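Polyketide synthase III (Ectocarpus siliculosus, PDB 4B0N) is a type III polyketide synthase of the chalcone/stilbene synthase family, probably transferring acyl groups in the biosynthesis of phlorotannin monomers. Local coordinates at residues S155-F165 with V184-G193; F201-P212 with A249-K257. One frame throughout, in Å; residues are numbered along the deposited sequence.

Interaction 1 of 2, residues S155-F165 with V184-G193; sequences SKLVVVSSTGF and VDRTLIGFMG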
loop_
_atom_site.group_PDB
_atom_site.type_symbol
_atom_site.label_atom_id
_atom_site.label_comp_id
_atom_site.label_asym_id
_atom_site.label_seq_id
_atom_site.Cartn_x
_atom_site.Cartn_y
_atom_site.Cartn_z
ATOM N N SER A 155 -13.105 11.044 -7.022
ATOM C CA SER A 155 -13.493 9.680 -7.383
ATOM C C SER A 155 -12.525 8.641 -6.824
ATOM O O SER A 155 -12.908 7.497 -6.562
ATOM C CB SER A 155 -13.562 9.534 -8.903
ATOM O OG SER A 155 -14.460 10.468 -9.470
ATOM N N LYS A 156 -11.268 9.050 -6.655
ATOM C CA LYS A 156 -10.210 8.162 -6.194
ATOM C C LYS A 156 -9.450 8.783 -5.028
ATOM O O LYS A 156 -9.117 9.971 -5.049
ATOM C CB LYS A 156 -9.244 7.844 -7.337
ATOM C CG LYS A 156 -8.452 6.567 -7.133
ATOM C CD LYS A 156 -7.120 6.605 -7.855
ATOM C CE LYS A 156 -6.429 5.255 -7.773
ATOM N NZ LYS A 156 -4.971 5.359 -8.047
ATOM N N LEU A 157 -9.182 7.969 -4.013
ATOM C CA LEU A 157 -8.432 8.404 -2.839
ATOM C C LEU A 157 -7.238 7.487 -2.604
ATOM O O LEU A 157 -7.384 6.267 -2.515
ATOM C CB LEU A 157 -9.341 8.445 -1.606
ATOM C CG LEU A 157 -8.763 8.767 -0.226
ATOM C CD1 LEU A 157 -8.113 10.143 -0.190
ATOM C CD2 LEU A 157 -9.869 8.669 0.815
ATOM N N VAL A 158 -6.057 8.086 -2.524
ATOM C CA VAL A 158 -4.839 7.337 -2.275
ATOM C C VAL A 158 -4.132 7.919 -1.059
ATOM O O VAL A 158 -3.726 9.085 -1.069
ATOM C CB VAL A 158 -3.898 7.349 -3.498
ATOM C CG1 VAL A 158 -2.591 6.640 -3.178
ATOM C CG2 VAL A 158 -4.573 6.705 -4.704
ATOM N N VAL A 159 -4.007 7.106 -0.011
ATOM C CA VAL A 159 -3.278 7.491 1.197
ATOM C C VAL A 159 -1.923 6.788 1.208
ATOM O O VAL A 159 -1.822 5.609 0.869
ATOM C CB VAL A 159 -4.073 7.165 2.482
ATOM C CG1 VAL A 159 -3.257 7.473 3.731
ATOM C CG2 VAL A 159 -5.389 7.932 2.509
ATOM N N VAL A 160 -0.889 7.530 1.592
ATOM C CA VAL A 160 0.482 7.029 1.612
ATOM C C VAL A 160 1.110 7.260 2.987
ATOM O O VAL A 160 1.112 8.387 3.493
ATOM C CB VAL A 160 1.336 7.717 0.523
ATOM C CG1 VAL A 160 2.816 7.435 0.728
ATOM C CG2 VAL A 160 0.898 7.279 -0.866
ATOM N N SER A 161 1.633 6.191 3.589
ATOM C CA SER A 161 2.341 6.286 4.867
ATOM C C SER A 161 3.215 5.069 5.149
ATOM O O SER A 161 2.839 3.939 4.845
ATOM C CB SER A 161 1.362 6.490 6.027
ATOM O OG SER A 161 2.045 6.926 7.190
ATOM N N SER A 162 4.387 5.323 5.730
ATOM C CA SER A 162 5.276 4.278 6.230
ATOM C C SER A 162 5.353 4.337 7.760
ATOM O O SER A 162 6.057 3.543 8.389
ATOM C CB SER A 162 6.677 4.433 5.626
ATOM O OG SER A 162 6.661 4.237 4.224
ATOM N N THR A 163 4.627 5.281 8.350
ATOM C CA THR A 163 4.629 5.471 9.803
ATOM C C THR A 163 3.276 5.144 10.451
ATOM O O THR A 163 3.112 5.285 11.667
ATOM C CB THR A 163 5.047 6.907 10.188
ATOM O OG1 THR A 163 4.219 7.854 9.498
ATOM C CG2 THR A 163 6.511 7.152 9.838
ATOM N N GLY A 164 2.320 4.703 9.636
ATOM C CA GLY A 164 0.985 4.374 10.125
ATOM C C GLY A 164 0.304 3.252 9.369
ATOM O O GLY A 164 0.290 3.238 8.137
ATOM N N PHE A 165 -0.246 2.302 10.121
ATOM C CA PHE A 165 -1.029 1.203 9.565
ATOM C C PHE A 165 -2.219 1.003 10.482
ATOM O O PHE A 165 -2.053 0.725 11.673
ATOM C CB PHE A 165 -0.199 -0.083 9.467
ATOM C CG PHE A 165 1.019 0.042 8.596
ATOM C CD1 PHE A 165 0.929 -0.143 7.220
ATOM C CD2 PHE A 165 2.258 0.344 9.149
ATOM C CE1 PHE A 165 2.051 -0.027 6.411
ATOM C CE2 PHE A 165 3.383 0.465 8.348
ATOM C CZ PHE A 165 3.279 0.277 6.978
ATOM N N VAL A 184 -16.027 5.796 -3.595
ATOM C CA VAL A 184 -14.663 6.237 -3.918
ATOM C C VAL A 184 -13.668 5.069 -3.992
ATOM O O VAL A 184 -13.649 4.190 -3.126
ATOM C CB VAL A 184 -14.171 7.378 -2.978
ATOM C CG1 VAL A 184 -14.224 6.964 -1.516
ATOM C CG2 VAL A 184 -12.771 7.844 -3.346
ATOM N N ASP A 185 -12.878 5.064 -5.064
ATOM C CA ASP A 185 -11.802 4.105 -5.271
ATOM C C ASP A 185 -10.678 4.429 -4.287
ATOM O O ASP A 185 -10.017 5.457 -4.414
ATOM C CB ASP A 185 -11.320 4.206 -6.729
ATOM C CG ASP A 185 -10.147 3.278 -7.052
ATOM O OD1 ASP A 185 -9.439 2.821 -6.132
ATOM O OD2 ASP A 185 -9.927 3.016 -8.255
ATOM N N ARG A 186 -10.475 3.562 -3.298
ATOM C CA ARG A 186 -9.445 3.801 -2.283
ATOM C C ARG A 186 -8.256 2.836 -2.337
ATOM O O ARG A 186 -8.410 1.654 -2.645
ATOM C CB ARG A 186 -10.042 3.894 -0.867
ATOM C CG ARG A 186 -10.955 2.757 -0.425
ATOM C CD ARG A 186 -11.637 3.138 0.883
ATOM N NE ARG A 186 -12.406 2.051 1.492
ATOM C CZ ARG A 186 -11.948 1.229 2.436
ATOM N NH1 ARG A 186 -10.709 1.339 2.899
ATOM N NH2 ARG A 186 -12.738 0.283 2.919
ATOM N N THR A 187 -7.069 3.368 -2.056
ATOM C CA THR A 187 -5.839 2.582 -2.043
ATOM C C THR A 187 -4.904 3.068 -0.934
ATOM O O THR A 187 -4.702 4.272 -0.761
ATOM C CB THR A 187 -5.118 2.625 -3.414
ATOM O OG1 THR A 187 -6.024 2.210 -4.447
ATOM C CG2 THR A 187 -3.896 1.708 -3.437
ATOM N N LEU A 188 -4.348 2.120 -0.182
ATOM C CA LEU A 188 -3.372 2.423 0.854
ATOM C C LEU A 188 -1.979 1.916 0.464
ATOM O O LEU A 188 -1.732 0.704 0.420
ATOM C CB LEU A 188 -3.815 1.833 2.196
ATOM C CG LEU A 188 -5.141 2.323 2.799
ATOM C CD1 LEU A 188 -5.632 1.366 3.876
ATOM C CD2 LEU A 188 -5.025 3.733 3.355
ATOM N N ILE A 189 -1.084 2.858 0.162
ATOM C CA ILE A 189 0.311 2.553 -0.158
ATOM C C ILE A 189 1.146 2.667 1.113
ATOM O O ILE A 189 1.351 3.763 1.637
ATOM C CB ILE A 189 0.880 3.491 -1.248
ATOM C CG1 ILE A 189 0.072 3.372 -2.545
ATOM C CG2 ILE A 189 2.357 3.193 -1.503
ATOM C CD1 ILE A 189 0.466 4.376 -3.611
ATOM N N GLY A 190 1.628 1.526 1.598
ATOM C CA GLY A 190 2.341 1.468 2.870
ATOM C C GLY A 190 3.769 0.961 2.796
ATOM O O GLY A 190 4.105 0.125 1.948
ATOM N N PHE A 191 4.608 1.494 3.686
ATOM C CA PHE A 191 5.978 1.019 3.905
ATOM C C PHE A 191 6.862 1.091 2.651
ATOM O O PHE A 191 7.732 0.235 2.440
ATOM C CB PHE A 191 5.946 -0.403 4.486
ATOM C CG PHE A 191 6.825 -0.602 5.692
ATOM C CD1 PHE A 191 6.709 0.227 6.806
ATOM C CD2 PHE A 191 7.738 -1.649 5.732
ATOM C CE1 PHE A 191 7.507 0.035 7.922
ATOM C CE2 PHE A 191 8.535 -1.849 6.847
ATOM C CZ PHE A 191 8.420 -1.005 7.944
ATOM N N MET A 192 6.640 2.115 1.827
ATOM C CA MET A 192 7.469 2.347 0.638
ATOM C C MET A 192 8.464 3.496 0.834
ATOM O O MET A 192 8.999 4.042 -0.132
ATOM C CB MET A 192 6.607 2.576 -0.608
ATOM C CG MET A 192 5.867 1.338 -1.093
ATOM S SD MET A 192 5.438 1.381 -2.846
ATOM C CE MET A 192 7.000 0.922 -3.593
ATOM N N GLY A 193 8.697 3.854 2.096
ATOM C CA GLY A 193 9.751 4.792 2.471
ATOM C C GLY A 193 9.536 6.250 2.109
ATOM O O GLY A 193 8.406 6.742 2.084
HETATM O O HOH W 1 5.701 6.407 3.117
#
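I189 lies against V158 and V160 where the axes of strand segments 155-161 and 185-190 run parallel, 4.6 Å apart at closest and 11° from each other. With CG1 anti to the carbonyl carbon (chi1 -60°) and the chain then extended, I189 puts its CD1 3.8 Å from V158 CG1, while its CB comes within 3.8 Å of V160 CG2, the isoleucine spanning two valines. On the opposite face L188 runs beside V159, its CD2 3.7 Å from V159 CB. Backbone bonds alternate regularly between the strands from D185 N to S155 O as far as S161 N to I189 O. They join the two strands of the beta-alpha-beta unit whose connection carries helix 170-177.

Beyond the strands the chain turns and the pattern changes. F191 N still bonds to S161 O; S162 OG accepts G193 N at 3.0 Å, and a water bridges S162 OG to G193 O. Here the F165 ring brings its edge to F191 CD1, the two planes inclined at 60°. T163 lines the arachidonic acid pocket; G164, F165, L188 and G190 border the bound malonic acid. The start of the pairing is looser: partly exposed S155 turns its side chain away and meets V184 CG2 through its carbonyl. Next to it K156 and D185 run side by side, yet K156 NZ bonds to N203 O.

Strand 215-223 continues the sheet beyond strand 154-161, helix 170-177 packs on the L157 and L188 face, and helix 196-210 on the K156 and V160 face.

Interaction 2 of 2, residues F201-P212 with A249-K257; sequences FRNANDYVTANP and AAVLKGARK
L252, its CG anti to the carbonyl carbon (chi1 -83°), extends from strand 245-255 to helix 196-210, where F201 (chi1 -91°) swings its ring to meet it. This is helix-on-sheet packing in the thiolase fold: the helix lies between the two sheets, its 201-210 segment crossing strand 249-255 at -37° with the axes 7.0 Å apart. L252 CD1 rests 3.6 Å from A204 CB and lies at the edge of the F201 ring, 3.7 Å from F201 CD1. Further round that ring, F201 CE1 is 4.0 Å from A250 CB. An alanine in place of F201 is likely to leave L252 CD1 and the A250 methyl without their ring partner, opening a gap between the helix and the strand.

One turn after A204, V208 sets CG2 against the strand backbone, 3.4 Å from G254 N. G254, without a side chain, lies beside V208 and P212. The contact is mostly van der Waals packing, with no hydrogen bond between the segments. Strands 42-51 and 265-274 also pack against F201. At the partly exposed end R256, its NE in a salt bridge with E259, bends so that R256 NH1 lies 3.9 Å from P212 CB.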
loop_
_atom_site.group_PDB
_atom_site.type_symbol
_atom_site.label_atom_id
_atom_site.label_comp_id
_atom_site.label_asym_id
_atom_site.label_seq_id
_atom_site.Cartn_x
_atom_site.Cartn_y
_atom_site.Cartn_z
ATOM N N PHE A 201 1.781 9.420 -6.869
ATOM C CA PHE A 201 1.602 10.189 -8.099
ATOM C C PHE A 201 1.350 9.287 -9.307
ATOM O O PHE A 201 0.411 9.519 -10.065
ATOM C CB PHE A 201 2.793 11.122 -8.355
ATOM C CG PHE A 201 2.628 12.500 -7.770
ATOM C CD1 PHE A 201 1.490 13.260 -8.044
ATOM C CD2 PHE A 201 3.620 13.053 -6.968
ATOM C CE1 PHE A 201 1.339 14.531 -7.510
ATOM C CE2 PHE A 201 3.473 14.324 -6.430
ATOM C CZ PHE A 201 2.333 15.064 -6.703
ATOM N N ARG A 202 2.172 8.251 -9.463
ATOM C CA ARG A 202 2.019 7.294 -10.559
ATOM C C ARG A 202 0.640 6.653 -10.558
ATOM O O ARG A 202 -0.028 6.600 -11.590
ATOM C CB ARG A 202 3.082 6.199 -10.483
ATOM C CG ARG A 202 4.473 6.642 -10.889
ATOM C CD ARG A 202 5.343 5.437 -11.183
ATOM N NE ARG A 202 6.759 5.783 -11.179
ATOM C CZ ARG A 202 7.554 5.676 -10.118
ATOM N NH1 ARG A 202 7.078 5.228 -8.960
ATOM N NH2 ARG A 202 8.831 6.020 -10.217
ATOM N N ASN A 203 0.223 6.170 -9.391
ATOM C CA ASN A 203 -1.074 5.526 -9.234
ATOM C C ASN A 203 -2.243 6.449 -9.560
ATOM O O ASN A 203 -3.239 6.014 -10.140
ATOM C CB ASN A 203 -1.217 4.959 -7.825
ATOM C CG ASN A 203 -0.529 3.616 -7.662
ATOM O OD1 ASN A 203 0.447 3.308 -8.348
ATOM N ND2 ASN A 203 -1.039 2.808 -6.745
ATOM N N ALA A 204 -2.108 7.720 -9.192
ATOM C CA ALA A 204 -3.117 8.724 -9.501
ATOM C C ALA A 204 -3.104 9.097 -10.987
ATOM O O ALA A 204 -4.165 9.225 -11.604
ATOM C CB ALA A 204 -2.924 9.954 -8.632
ATOM N N ASN A 205 -1.906 9.263 -11.551
ATOM C CA ASN A 205 -1.743 9.563 -12.975
ATOM C C ASN A 205 -2.360 8.478 -13.857
ATOM O O ASN A 205 -3.071 8.780 -14.818
ATOM C CB ASN A 205 -0.263 9.751 -13.334
ATOM C CG ASN A 205 0.390 10.906 -12.587
ATOM O OD1 ASN A 205 -0.273 11.676 -11.893
ATOM N ND2 ASN A 205 1.706 11.023 -12.724
ATOM N N ASP A 206 -2.084 7.221 -13.508
ATOM C CA ASP A 206 -2.618 6.057 -14.210
ATOM C C ASP A 206 -4.140 6.102 -14.294
ATOM O O ASP A 206 -4.715 5.901 -15.365
ATOM C CB ASP A 206 -2.189 4.758 -13.510
ATOM C CG ASP A 206 -0.700 4.453 -13.663
ATOM O OD1 ASP A 206 -0.001 5.129 -14.453
ATOM O OD2 ASP A 206 -0.229 3.519 -12.979
ATOM N N TYR A 207 -4.779 6.369 -13.157
ATOM C CA TYR A 207 -6.234 6.404 -13.059
ATOM C C TYR A 207 -6.824 7.566 -13.842
ATOM O O TYR A 207 -7.864 7.431 -14.493
ATOM C CB TYR A 207 -6.668 6.501 -11.590
ATOM C CG TYR A 207 -8.149 6.743 -11.406
ATOM C CD1 TYR A 207 -9.066 5.704 -11.556
ATOM C CD2 TYR A 207 -8.636 8.009 -11.093
ATOM C CE1 TYR A 207 -10.425 5.918 -11.399
ATOM C CE2 TYR A 207 -9.996 8.235 -10.935
ATOM C CZ TYR A 207 -10.885 7.184 -11.086
ATOM O OH TYR A 207 -12.237 7.392 -10.930
ATOM N N VAL A 208 -6.145 8.704 -13.775
ATOM C CA VAL A 208 -6.702 9.957 -14.254
ATOM C C VAL A 208 -6.574 10.132 -15.775
ATOM O O VAL A 208 -7.384 10.828 -16.391
ATOM C CB VAL A 208 -6.114 11.148 -13.455
ATOM C CG1 VAL A 208 -4.822 11.669 -14.079
ATOM C CG2 VAL A 208 -7.148 12.251 -13.296
ATOM N N THR A 209 -5.576 9.491 -16.379
ATOM C CA THR A 209 -5.433 9.506 -17.835
ATOM C C THR A 209 -6.319 8.442 -18.481
ATOM O O THR A 209 -6.697 8.566 -19.649
ATOM C CB THR A 209 -3.974 9.303 -18.281
ATOM O OG1 THR A 209 -3.512 8.021 -17.845
ATOM C CG2 THR A 209 -3.079 10.387 -17.697
ATOM N N ALA A 210 -6.638 7.399 -17.716
ATOM C CA ALA A 210 -7.608 6.390 -18.137
ATOM C C ALA A 210 -9.025 6.969 -18.119
ATOM O O ALA A 210 -9.824 6.709 -19.024
ATOM C CB ALA A 210 -7.515 5.157 -17.252
ATOM N N ASN A 211 -9.321 7.761 -17.090
ATOM C CA ASN A 211 -10.613 8.428 -16.956
ATOM C C ASN A 211 -10.430 9.949 -16.917
ATOM O O ASN A 211 -10.366 10.530 -15.833
ATOM C CB ASN A 211 -11.349 7.952 -15.691
ATOM C CG ASN A 211 -11.352 6.439 -15.539
ATOM O OD1 ASN A 211 -10.305 5.817 -15.354
ATOM N ND2 ASN A 211 -12.536 5.843 -15.597
ATOM N N PRO A 212 -10.346 10.599 -18.099
ATOM C CA PRO A 212 -10.049 12.037 -18.211
ATOM C C PRO A 212 -10.899 12.959 -17.320
ATOM O O PRO A 212 -10.344 13.733 -16.535
ATOM C CB PRO A 212 -10.304 12.335 -19.691
ATOM C CG PRO A 212 -10.039 11.041 -20.372
ATOM C CD PRO A 212 -10.538 9.986 -19.427
ATOM N N ALA A 249 -0.980 17.030 0.350
ATOM C CA ALA A 249 -1.974 16.423 -0.530
ATOM C C ALA A 249 -1.967 17.056 -1.917
ATOM O O ALA A 249 -1.548 18.204 -2.091
ATOM C CB ALA A 249 -3.358 16.507 0.093
ATOM N N ALA A 250 -2.430 16.291 -2.901
ATOM C CA ALA A 250 -2.493 16.753 -4.283
ATOM C C ALA A 250 -3.724 16.193 -4.980
ATOM O O ALA A 250 -4.010 14.995 -4.892
ATOM C CB ALA A 250 -1.231 16.360 -5.035
ATOM N N VAL A 251 -4.458 17.068 -5.657
ATOM C CA VAL A 251 -5.580 16.650 -6.485
ATOM C C VAL A 251 -5.093 16.574 -7.925
ATOM O O VAL A 251 -4.349 17.443 -8.383
ATOM C CB VAL A 251 -6.781 17.610 -6.376
ATOM C CG1 VAL A 251 -7.994 17.032 -7.092
ATOM C CG2 VAL A 251 -7.115 17.886 -4.917
ATOM N N LEU A 252 -5.506 15.526 -8.629
ATOM C CA LEU A 252 -5.023 15.286 -9.978
ATOM C C LEU A 252 -6.141 15.175 -10.995
ATOM O O LEU A 252 -7.113 14.446 -10.795
ATOM C CB LEU A 252 -4.129 14.049 -10.005
ATOM C CG LEU A 252 -2.692 14.374 -9.593
ATOM C CD1 LEU A 252 -2.203 13.455 -8.490
ATOM C CD2 LEU A 252 -1.763 14.352 -10.796
ATOM N N LYS A 253 -5.984 15.927 -12.083
ATOM C CA LYS A 253 -6.908 15.906 -13.213
ATOM C C LYS A 253 -6.214 15.393 -14.476
ATOM O O LYS A 253 -4.985 15.419 -14.573
ATOM C CB LYS A 253 -7.496 17.301 -13.458
ATOM C CG LYS A 253 -6.475 18.372 -13.811
ATOM C CD LYS A 253 -7.147 19.685 -14.176
ATOM C CE LYS A 253 -6.111 20.777 -14.395
ATOM N NZ LYS A 253 -6.734 22.057 -14.831
ATOM N N GLY A 254 -7.014 14.918 -15.429
ATOM C CA GLY A 254 -6.522 14.513 -16.745
ATOM C C GLY A 254 -7.023 15.470 -17.811
ATOM O O GLY A 254 -8.203 15.447 -18.174
ATOM N N ALA A 255 -6.124 16.308 -18.319
ATOM C CA ALA A 255 -6.498 17.383 -19.235
ATOM C C ALA A 255 -5.874 17.244 -20.618
ATOM O O ALA A 255 -4.780 16.698 -20.762
ATOM C CB ALA A 255 -6.139 18.728 -18.628
ATOM N N ARG A 256 -6.577 17.759 -21.626
ATOM C CA ARG A 256 -6.123 17.717 -23.020
ATOM C C ARG A 256 -5.189 18.900 -23.315
ATOM O O ARG A 256 -4.726 19.570 -22.388
ATOM C CB ARG A 256 -7.328 17.722 -23.965
ATOM C CG ARG A 256 -7.416 16.526 -24.904
ATOM C CD ARG A 256 -8.165 15.358 -24.276
ATOM N NE ARG A 256 -9.549 15.699 -23.948
ATOM C CZ ARG A 256 -10.471 14.829 -23.539
ATOM N NH1 ARG A 256 -10.174 13.542 -23.402
ATOM N NH2 ARG A 256 -11.702 15.249 -23.269
ATOM N N LYS A 257 -4.924 19.155 -24.598
ATOM C CA LYS A 257 -3.964 20.188 -25.017
ATOM C C LYS A 257 -4.266 21.579 -24.442
ATOM O O LYS A 257 -3.422 22.164 -23.756
ATOM C CB LYS A 257 -3.853 20.249 -26.552
ATOM C CG LYS A 257 -2.904 21.327 -27.074
ATOM C CD LYS A 257 -3.145 21.649 -28.545
ATOM C CE LYS A 257 -2.173 20.911 -29.454
ATOM N NZ LYS A 257 -2.501 21.089 -30.897
#

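How the interactions relate
Both interactions are largely buried and use the same five-stranded sheet, but in different ways. Interaction 1 joins two neighbouring strands, chiefly through backbone hydrogen bonds, nearer the centre of the chain and beside the ligand pockets. Interaction 2 lays a helix on a more distant strand by mainly apolar packing, and runs out toward the partly exposed residues P212 and R256. Strand 185-190 leads on in sequence to helix 196-210, and the two contacts meet directly where K156 CB lies 3.7 Å from Y207 CE2 and I189 CD1 lies 3.8 Å from N203 ND2. Each also reaches the second subunit: between subunits, D206 on the helix of interaction 2 forms a salt bridge with K156 of the second subunit.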